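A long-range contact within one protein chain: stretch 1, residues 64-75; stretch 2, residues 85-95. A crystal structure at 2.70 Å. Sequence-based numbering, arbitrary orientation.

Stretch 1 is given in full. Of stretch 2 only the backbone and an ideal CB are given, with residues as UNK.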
ATOM      1  N   GLN A  64      -0.286  -2.403 -12.717  1.00123.28           N
ATOM      2  CA  GLN A  64       0.392  -1.162 -13.069  1.00124.14           C
ATOM      3  C   GLN A  64       1.655  -0.943 -12.228  1.00120.10           C
ATOM      4  O   GLN A  64       2.674  -0.463 -12.733  1.00120.49           O
ATOM      5  CB  GLN A  64      -0.557   0.029 -12.938  1.00128.04           C
ATOM      6  CG  GLN A  64      -1.553   0.158 -14.083  1.00136.02           C
ATOM      7  CD  GLN A  64      -0.888   0.519 -15.403  1.00144.41           C
ATOM      8  OE1 GLN A  64       0.311   0.803 -15.456  1.00146.97           O
ATOM      9  NE2 GLN A  64      -1.669   0.511 -16.477  1.00148.76           N
ATOM     10  N   LEU A  65       1.586  -1.308 -10.952  1.00111.98           N
ATOM     11  CA  LEU A  65       2.725  -1.139 -10.056  1.00114.08           C
ATOM     12  C   LEU A  65       3.917  -2.039 -10.403  1.00123.17           C
ATOM     13  O   LEU A  65       5.065  -1.675 -10.145  1.00126.17           O
ATOM     14  CB  LEU A  65       2.304  -1.342  -8.597  1.00110.18           C
ATOM     15  CG  LEU A  65       1.347  -0.270  -8.066  1.00115.40           C
ATOM     16  CD1 LEU A  65       0.846  -0.581  -6.651  1.00109.56           C
ATOM     17  CD2 LEU A  65       2.008   1.098  -8.123  1.00116.63           C
ATOM     18  N   LYS A  66       3.654  -3.206 -10.985  1.00126.21           N
ATOM     19  CA  LYS A  66       4.741  -4.134 -11.297  1.00129.98           C
ATOM     20  C   LYS A  66       5.732  -3.528 -12.288  1.00128.71           C
ATOM     21  O   LYS A  66       6.938  -3.773 -12.203  1.00131.66           O
ATOM     22  CB  LYS A  66       4.203  -5.483 -11.789  1.00133.64           C
ATOM     23  CG  LYS A  66       3.594  -6.336 -10.680  1.00139.19           C
ATOM     24  CD  LYS A  66       2.845  -7.556 -11.221  1.00151.71           C
ATOM     25  CE  LYS A  66       3.784  -8.656 -11.722  1.00153.56           C
ATOM     26  NZ  LYS A  66       3.021  -9.806 -12.307  1.00151.46           N
ATOM     27  N   ARG A  67       5.220  -2.698 -13.192  1.00125.54           N
ATOM     28  CA  ARG A  67       6.034  -2.071 -14.233  1.00127.66           C
ATOM     29  C   ARG A  67       6.837  -0.873 -13.733  1.00126.14           C
ATOM     30  O   ARG A  67       7.589  -0.271 -14.495  1.00129.42           O
ATOM     31  CB  ARG A  67       5.141  -1.603 -15.387  1.00133.01           C
ATOM     32  CG  ARG A  67       3.886  -2.440 -15.585  1.00137.45           C
ATOM     33  CD  ARG A  67       2.925  -1.742 -16.523  1.00136.02           C
ATOM     34  NE  ARG A  67       3.633  -1.157 -17.653  1.00138.63           N
ATOM     35  CZ  ARG A  67       3.509   0.108 -18.040  1.00145.31           C
ATOM     36  NH1 ARG A  67       2.693   0.927 -17.392  1.00143.23           N
ATOM     37  NH2 ARG A  67       4.195   0.549 -19.084  1.00155.61           N
ATOM     38  N   LEU A  68       6.667  -0.508 -12.467  1.00122.18           N
ATOM     39  CA  LEU A  68       7.322   0.687 -11.943  1.00116.59           C
ATOM     40  C   LEU A  68       8.245   0.380 -10.771  1.00115.14           C
ATOM     41  O   LEU A  68       8.127  -0.673 -10.140  1.00126.17           O
ATOM     42  CB  LEU A  68       6.274   1.716 -11.518  1.00112.15           C
ATOM     43  CG  LEU A  68       5.193   2.032 -12.551  1.00109.55           C
ATOM     44  CD1 LEU A  68       4.120   2.879 -11.920  1.00109.11           C
ATOM     45  CD2 LEU A  68       5.783   2.736 -13.772  1.00107.95           C
ATOM     46  N   THR A  69       9.162   1.301 -10.491  1.00105.95           N
ATOM     47  CA  THR A  69      10.052   1.195  -9.330  1.00102.03           C
ATOM     48  C   THR A  69       9.927   2.437  -8.451  1.00105.33           C
ATOM     49  O   THR A  69       9.723   3.548  -8.950  1.00109.78           O
ATOM     50  CB  THR A  69      11.528   1.000  -9.748  1.00109.50           C
ATOM     51  OG1 THR A  69      11.980   2.130 -10.505  1.00119.85           O
ATOM     52  CG2 THR A  69      11.685  -0.238 -10.601  1.00113.05           C
ATOM     53  N   GLY A  70      10.037   2.245  -7.140  1.00102.36           N
ATOM     54  CA  GLY A  70       9.889   3.338  -6.197  1.00 91.74           C
ATOM     55  C   GLY A  70       8.910   3.022  -5.088  1.00101.26           C
ATOM     56  O   GLY A  70       8.427   1.887  -4.988  1.00109.28           O
ATOM     57  N   ILE A  71       8.621   4.021  -4.252  1.00 99.52           N
ATOM     58  CA  ILE A  71       7.647   3.866  -3.166  1.00100.52           C
ATOM     59  C   ILE A  71       6.262   3.454  -3.688  1.00104.24           C
ATOM     60  O   ILE A  71       5.753   4.023  -4.660  1.00106.64           O
ATOM     61  CB  ILE A  71       7.509   5.165  -2.338  1.00 97.08           C
ATOM     62  CG1 ILE A  71       8.858   5.565  -1.734  1.00 93.07           C
ATOM     63  CG2 ILE A  71       6.470   5.009  -1.241  1.00 92.70           C
ATOM     64  CD1 ILE A  71       9.538   4.456  -1.016  1.00 95.53           C
ATOM     65  N   GLN A  72       5.659   2.457  -3.048  1.00100.57           N
ATOM     66  CA  GLN A  72       4.344   1.974  -3.459  1.00100.66           C
ATOM     67  C   GLN A  72       3.496   1.652  -2.245  1.00101.84           C
ATOM     68  O   GLN A  72       4.018   1.257  -1.198  1.00102.54           O
ATOM     69  CB  GLN A  72       4.452   0.718  -4.339  1.00 94.68           C
ATOM     70  CG  GLN A  72       5.308   0.883  -5.587  1.00103.62           C
ATOM     71  CD  GLN A  72       5.235  -0.320  -6.539  1.00115.94           C
ATOM     72  OE1 GLN A  72       5.010  -1.466  -6.120  1.00113.28           O
ATOM     73  NE2 GLN A  72       5.427  -0.053  -7.833  1.00112.89           N
ATOM     74  N   PHE A  73       2.187   1.819  -2.394  1.00100.19           N
ATOM     75  CA  PHE A  73       1.238   1.405  -1.370  1.00102.56           C
ATOM     76  C   PHE A  73       0.314   0.341  -1.940  1.00106.10           C
ATOM     77  O   PHE A  73      -0.288   0.529  -2.998  1.00107.90           O
ATOM     78  CB  PHE A  73       0.422   2.598  -0.879  1.00105.15           C
ATOM     79  CG  PHE A  73       1.247   3.638  -0.180  1.00105.98           C
ATOM     80  CD1 PHE A  73       1.558   3.503   1.168  1.00102.53           C
ATOM     81  CD2 PHE A  73       1.730   4.740  -0.872  1.00103.38           C
ATOM     82  CE1 PHE A  73       2.326   4.453   1.816  1.00 99.16           C
ATOM     83  CE2 PHE A  73       2.504   5.702  -0.229  1.00102.83           C
ATOM     84  CZ  PHE A  73       2.801   5.559   1.116  1.00100.55           C
ATOM     85  N   VAL A  74       0.212  -0.787  -1.250  1.00102.04           N
ATOM     86  CA  VAL A  74      -0.656  -1.856  -1.709  1.00103.09           C
ATOM     87  C   VAL A  74      -1.484  -2.398  -0.560  1.00108.04           C
ATOM     88  O   VAL A  74      -1.102  -2.290   0.611  1.00110.98           O
ATOM     89  CB  VAL A  74       0.141  -3.015  -2.362  1.00 95.21           C
ATOM     90  CG1 VAL A  74       1.012  -2.495  -3.494  1.00 83.44           C
ATOM     91  CG2 VAL A  74       0.991  -3.737  -1.322  1.00 95.60           C
ATOM     92  N   ILE A  75      -2.631  -2.970  -0.905  1.00108.89           N
ATOM     93  CA  ILE A  75      -3.476  -3.644   0.064  1.00108.75           C
ATOM     94  C   ILE A  75      -3.021  -5.089   0.168  1.00113.85           C
ATOM     95  O   ILE A  75      -2.897  -5.783  -0.846  1.00119.51           O
ATOM     96  CB  ILE A  75      -4.939  -3.589  -0.379  1.00105.00           C
ATOM     97  CG1 ILE A  75      -5.373  -2.128  -0.543  1.00105.07           C
ATOM     98  CG2 ILE A  75      -5.824  -4.340   0.608  1.00102.15           C
ATOM     99  CD1 ILE A  75      -6.677  -1.953  -1.269  1.00108.97           C
ATOM    100  N   UNK A  85      -5.496  -3.833   5.518  1.00122.19           N
ATOM    101  CA  UNK A  85      -4.110  -3.601   5.895  1.00116.79           C
ATOM    102  C   UNK A  85      -3.294  -3.189   4.683  1.00120.04           C
ATOM    103  O   UNK A  85      -3.321  -3.858   3.642  1.00125.27           O
ATOM    104  CB  UNK A  85      -3.509  -4.851   6.542  1.00116.79           C
ATOM    105  N   UNK A  86      -2.564  -2.087   4.831  1.00113.21           N
ATOM    106  CA  UNK A  86      -1.836  -1.479   3.725  1.00107.60           C
ATOM    107  C   UNK A  86      -0.348  -1.526   3.991  1.00107.19           C
ATOM    108  O   UNK A  86       0.084  -1.333   5.125  1.00114.93           O
ATOM    109  CB  UNK A  86      -2.291  -0.036   3.500  1.00107.60           C
ATOM    110  N   UNK A  87       0.435  -1.791   2.950  1.00106.05           N
ATOM    111  CA  UNK A  87       1.882  -1.861   3.082  1.00105.36           C
ATOM    112  C   UNK A  87       2.586  -0.847   2.194  1.00108.50           C
ATOM    113  O   UNK A  87       2.322  -0.771   0.989  1.00108.60           O
ATOM    114  CB  UNK A  87       2.372  -3.272   2.749  1.00105.36           C
ATOM    115  N   UNK A  88       3.471  -0.061   2.800  1.00106.89           N
ATOM    116  CA  UNK A  88       4.374   0.812   2.059  1.00104.70           C
ATOM    117  C   UNK A  88       5.586  -0.026   1.701  1.00102.99           C
ATOM    118  O   UNK A  88       6.146  -0.707   2.560  1.00104.10           O
ATOM    119  CB  UNK A  88       4.763   2.055   2.863  1.00104.70           C
ATOM    120  N   UNK A  89       5.980   0.007   0.433  1.00 99.48           N
ATOM    121  CA  UNK A  89       7.101  -0.798  -0.024  1.00102.60           C
ATOM    122  C   UNK A  89       7.926  -0.066  -1.084  1.00106.54           C
ATOM    123  O   UNK A  89       7.411   0.767  -1.827  1.00115.31           O
ATOM    124  CB  UNK A  89       6.597  -2.132  -0.579  1.00102.60           C
ATOM    125  N   UNK A  90       9.215  -0.362  -1.141  1.00 96.67           N
ATOM    126  CA  UNK A  90      10.025   0.162  -2.208  1.00 95.71           C
ATOM    127  C   UNK A  90      10.227  -0.929  -3.237  1.00107.62           C
ATOM    128  O   UNK A  90      10.905  -1.918  -2.971  1.00113.68           O
ATOM    129  CB  UNK A  90      11.363   0.687  -1.683  1.00 95.71           C
ATOM    130  N   UNK A  91       9.638  -0.762  -4.413  1.00107.84           N
ATOM    131  CA  UNK A  91       9.742  -1.790  -5.435  1.00108.89           C
ATOM    132  C   UNK A  91      11.026  -1.637  -6.238  1.00112.47           C
ATOM    133  O   UNK A  91      11.236  -0.626  -6.905  1.00117.86           O
ATOM    134  CB  UNK A  91       8.528  -1.740  -6.365  1.00108.89           C
ATOM    135  N   UNK A  92      11.884  -2.648  -6.168  1.00112.48           N
ATOM    136  CA  UNK A  92      13.209  -2.578  -6.789  1.00111.65           C
ATOM    137  C   UNK A  92      13.130  -2.891  -8.267  1.00115.49           C
ATOM    138  O   UNK A  92      13.838  -2.287  -9.067  1.00114.78           O
ATOM    139  CB  UNK A  92      14.180  -3.541  -6.103  1.00111.65           C
ATOM    140  N   UNK A  93      12.268  -3.845  -8.609  1.00124.19           N
ATOM    141  CA  UNK A  93      11.976  -4.209  -9.995  1.00123.69           C
ATOM    142  C   UNK A  93      10.706  -5.050 -10.070  1.00130.71           C
ATOM    143  O   UNK A  93       9.867  -5.001  -9.175  1.00138.91           O
ATOM    144  CB  UNK A  93      13.152  -4.969 -10.611  1.00123.69           C
ATOM    145  N   UNK A  94      10.572  -5.842 -11.124  1.00132.75           N
ATOM    146  CA  UNK A  94       9.336  -6.586 -11.342  1.00134.61           C
ATOM    147  C   UNK A  94       9.225  -7.801 -10.436  1.00131.99           C
ATOM    148  O   UNK A  94       8.152  -8.388 -10.300  1.00134.44           O
ATOM    149  CB  UNK A  94       9.240  -7.025 -12.805  1.00134.61           C
ATOM    150  N   UNK A  95      10.335  -8.162  -9.802  1.00128.70           N
ATOM    151  CA  UNK A  95      10.381  -9.360  -8.975  1.00135.02           C
ATOM    152  C   UNK A  95      10.687  -9.085  -7.516  1.00136.21           C
ATOM    153  O   UNK A  95      10.511  -9.958  -6.675  1.00140.33           O
ATOM    154  CB  UNK A  95      11.426 -10.328  -9.533  1.00135.02           C
TER

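Residues 85 to 91 run antiparallel to strand 70-75, and the backbone ladder is fixed before any side chain is known. Pairs of backbone hydrogen bonds join Gly 70 to position 91, Gln 72 to position 89 and Val 74 to position 87, so side chains alternate between the face of Ile 71, Phe 73 and Ile 75 and the face of Gln 72 and Val 74.

At position 85 the CB points sideways and meets nothing of stretch 1, while extended backbone angles (-119/129) favour a beta-branched residue without demanding one. It is Val 85, whose carbonyl O lies 3.6 Å from Ile 75 CA.

Position 86 pairs with Ile 75 and shares a face with Phe 73. The neighbourhood is apolar, so Val, Ile or Leu would suit. Ile 86 sets its CG2 4.3 Å from Phe 73 CB, at the edge of the ring.

Position 87 turns to the other face, opposite Val 74. An aliphatic side chain could lie against the valine, and a longer polar one could run past it. Gln 87 does the latter: its CB is 4.3 Å from Val 74 CG2, and its amide reaches along its own strand to position 89.

The ideal CB of position 88 is 3.6 Å from Phe 73 CE1, with Ile 71 CG2 farther off. A side chain with a methylene stem fits here, whether apolar or long and charged at its tip. Lys 88 lays its CD 3.5 Å from Phe 73 CE1 and 4.1 Å from Ile 71 CG2, then leads its end away from stretch 1.

Position 89 faces Gln 72, whose OE1 is an available acceptor; its NE2 already donates to Leu 65 O. A side chain with a donor at its end, such as Gln or Lys, would be apt. Gln 89 gives NE2 to Gln 72 OE1 at 3.1 Å, while its own OE1 accepts a 2.8 Å bond from Gln 87 NE2. Gln 72 OE1 and Gln 89 OE1 thus each have a donor.

Position 90 sits across from Ile 71, its CB 4.2 Å from Ile 71 CD1 and with open space beyond; small polar or apolar residues would serve. Asn 90 brings OD1 to 3.4 Å from Gly 70 C.

At position 91 the CB lies near three oxygens, Gln 72 OE1, Gly 70 O and Leu 68 O, and Leu 65 O is farther along. A long side chain with a methylene stem and donors at its end would suit. Arg 91 lays its stem by these oxygens, CD 3.4 Å from Leu 65 O, and one guanidinium face over Lys 66 CA. It spends its donors on its own stretch: NE bonds to Asn 93 O at 2.8 Å, bracing the turn that follows.

Positions 92, 93 and 95 point away and tolerate many residues. Leu 92 offers its O 3.3 Å from Thr 69 CG2; Asn 93 OD1 accepts from Asn 95 N at 2.9 Å. Position 94, sideways beside Lys 66 O, suits a flexible polar chain: Glu 94 CG lies 3.7 Å from that oxygen.

Stretch 2 85-95: VIQKQNRLNEN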
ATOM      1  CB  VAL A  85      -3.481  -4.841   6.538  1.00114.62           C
ATOM      2  CG1 VAL A  85      -1.996  -4.598   6.820  1.00114.45           C
ATOM      3  CG2 VAL A  85      -4.222  -5.203   7.811  1.00107.34           C
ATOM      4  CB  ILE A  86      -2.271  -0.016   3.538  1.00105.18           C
ATOM      5  CG1 ILE A  86      -3.755   0.042   3.167  1.00107.09           C
ATOM      6  CG2 ILE A  86      -1.428   0.677   2.484  1.00100.50           C
ATOM      7  CD1 ILE A  86      -4.306   1.431   3.114  1.00105.74           C
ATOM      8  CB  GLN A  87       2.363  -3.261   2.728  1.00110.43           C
ATOM      9  CG  GLN A  87       3.840  -3.353   2.429  1.00112.23           C
ATOM     10  CD  GLN A  87       4.288  -4.786   2.231  1.00119.05           C
ATOM     11  OE1 GLN A  87       4.027  -5.644   3.075  1.00123.28           O
ATOM     12  NE2 GLN A  87       4.956  -5.058   1.107  1.00114.32           N
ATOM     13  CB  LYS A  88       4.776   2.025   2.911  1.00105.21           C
ATOM     14  CG  LYS A  88       5.922   2.892   2.366  1.00101.25           C
ATOM     15  CD  LYS A  88       5.657   4.361   2.710  1.00105.30           C
ATOM     16  CE  LYS A  88       6.876   5.135   3.199  1.00102.57           C
ATOM     17  NZ  LYS A  88       7.044   5.077   4.681  1.00106.46           N
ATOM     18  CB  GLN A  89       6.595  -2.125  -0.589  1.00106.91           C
ATOM     19  CG  GLN A  89       6.024  -2.023  -2.005  1.00112.32           C
ATOM     20  CD  GLN A  89       5.172  -3.224  -2.389  1.00117.84           C
ATOM     21  OE1 GLN A  89       4.789  -4.029  -1.539  1.00114.38           O
ATOM     22  NE2 GLN A  89       4.874  -3.346  -3.680  1.00124.19           N
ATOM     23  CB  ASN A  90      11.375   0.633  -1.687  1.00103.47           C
ATOM     24  CG  ASN A  90      12.257   1.192  -2.792  1.00108.72           C
ATOM     25  OD1 ASN A  90      11.763   1.644  -3.832  1.00111.21           O
ATOM     26  ND2 ASN A  90      13.569   1.148  -2.582  1.00106.44           N
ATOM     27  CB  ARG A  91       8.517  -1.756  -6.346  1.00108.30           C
ATOM     28  CG  ARG A  91       8.606  -2.705  -7.512  1.00103.85           C
ATOM     29  CD  ARG A  91       7.232  -3.121  -7.987  1.00106.16           C
ATOM     30  NE  ARG A  91       7.248  -4.540  -8.294  1.00116.15           N
ATOM     31  CZ  ARG A  91       6.539  -5.454  -7.648  1.00116.84           C
ATOM     32  NH1 ARG A  91       5.718  -5.094  -6.672  1.00103.86           N
ATOM     33  NH2 ARG A  91       6.639  -6.730  -8.002  1.00129.40           N
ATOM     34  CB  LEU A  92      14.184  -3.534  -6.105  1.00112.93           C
ATOM     35  CG  LEU A  92      14.891  -3.075  -4.822  1.00111.78           C
ATOM     36  CD1 LEU A  92      14.031  -2.159  -3.967  1.00 99.75           C
ATOM     37  CD2 LEU A  92      15.304  -4.302  -4.021  1.00116.66           C
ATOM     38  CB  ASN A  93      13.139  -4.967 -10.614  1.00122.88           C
ATOM     39  CG  ASN A  93      13.663  -6.059  -9.712  1.00125.71           C
ATOM     40  OD1 ASN A  93      12.932  -6.984  -9.338  1.00126.34           O
ATOM     41  ND2 ASN A  93      14.942  -5.963  -9.356  1.00121.96           N
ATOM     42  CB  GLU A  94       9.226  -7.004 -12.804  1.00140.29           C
ATOM     43  CG  GLU A  94       9.501  -5.863 -13.760  1.00150.85           C
ATOM     44  CD  GLU A  94       9.290  -6.238 -15.208  1.00166.86           C
ATOM     45  OE1 GLU A  94       9.409  -7.440 -15.546  1.00173.77           O
ATOM     46  OE2 GLU A  94       9.000  -5.322 -16.009  1.00169.59           O
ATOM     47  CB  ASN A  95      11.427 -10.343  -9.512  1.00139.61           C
ATOM     48  CG  ASN A  95      11.141 -10.782 -10.930  1.00140.85           C
ATOM     49  OD1 ASN A  95      10.013 -11.155 -11.265  1.00137.65           O
ATOM     50  ND2 ASN A  95      12.161 -10.730 -11.779  1.00142.76           N
TER
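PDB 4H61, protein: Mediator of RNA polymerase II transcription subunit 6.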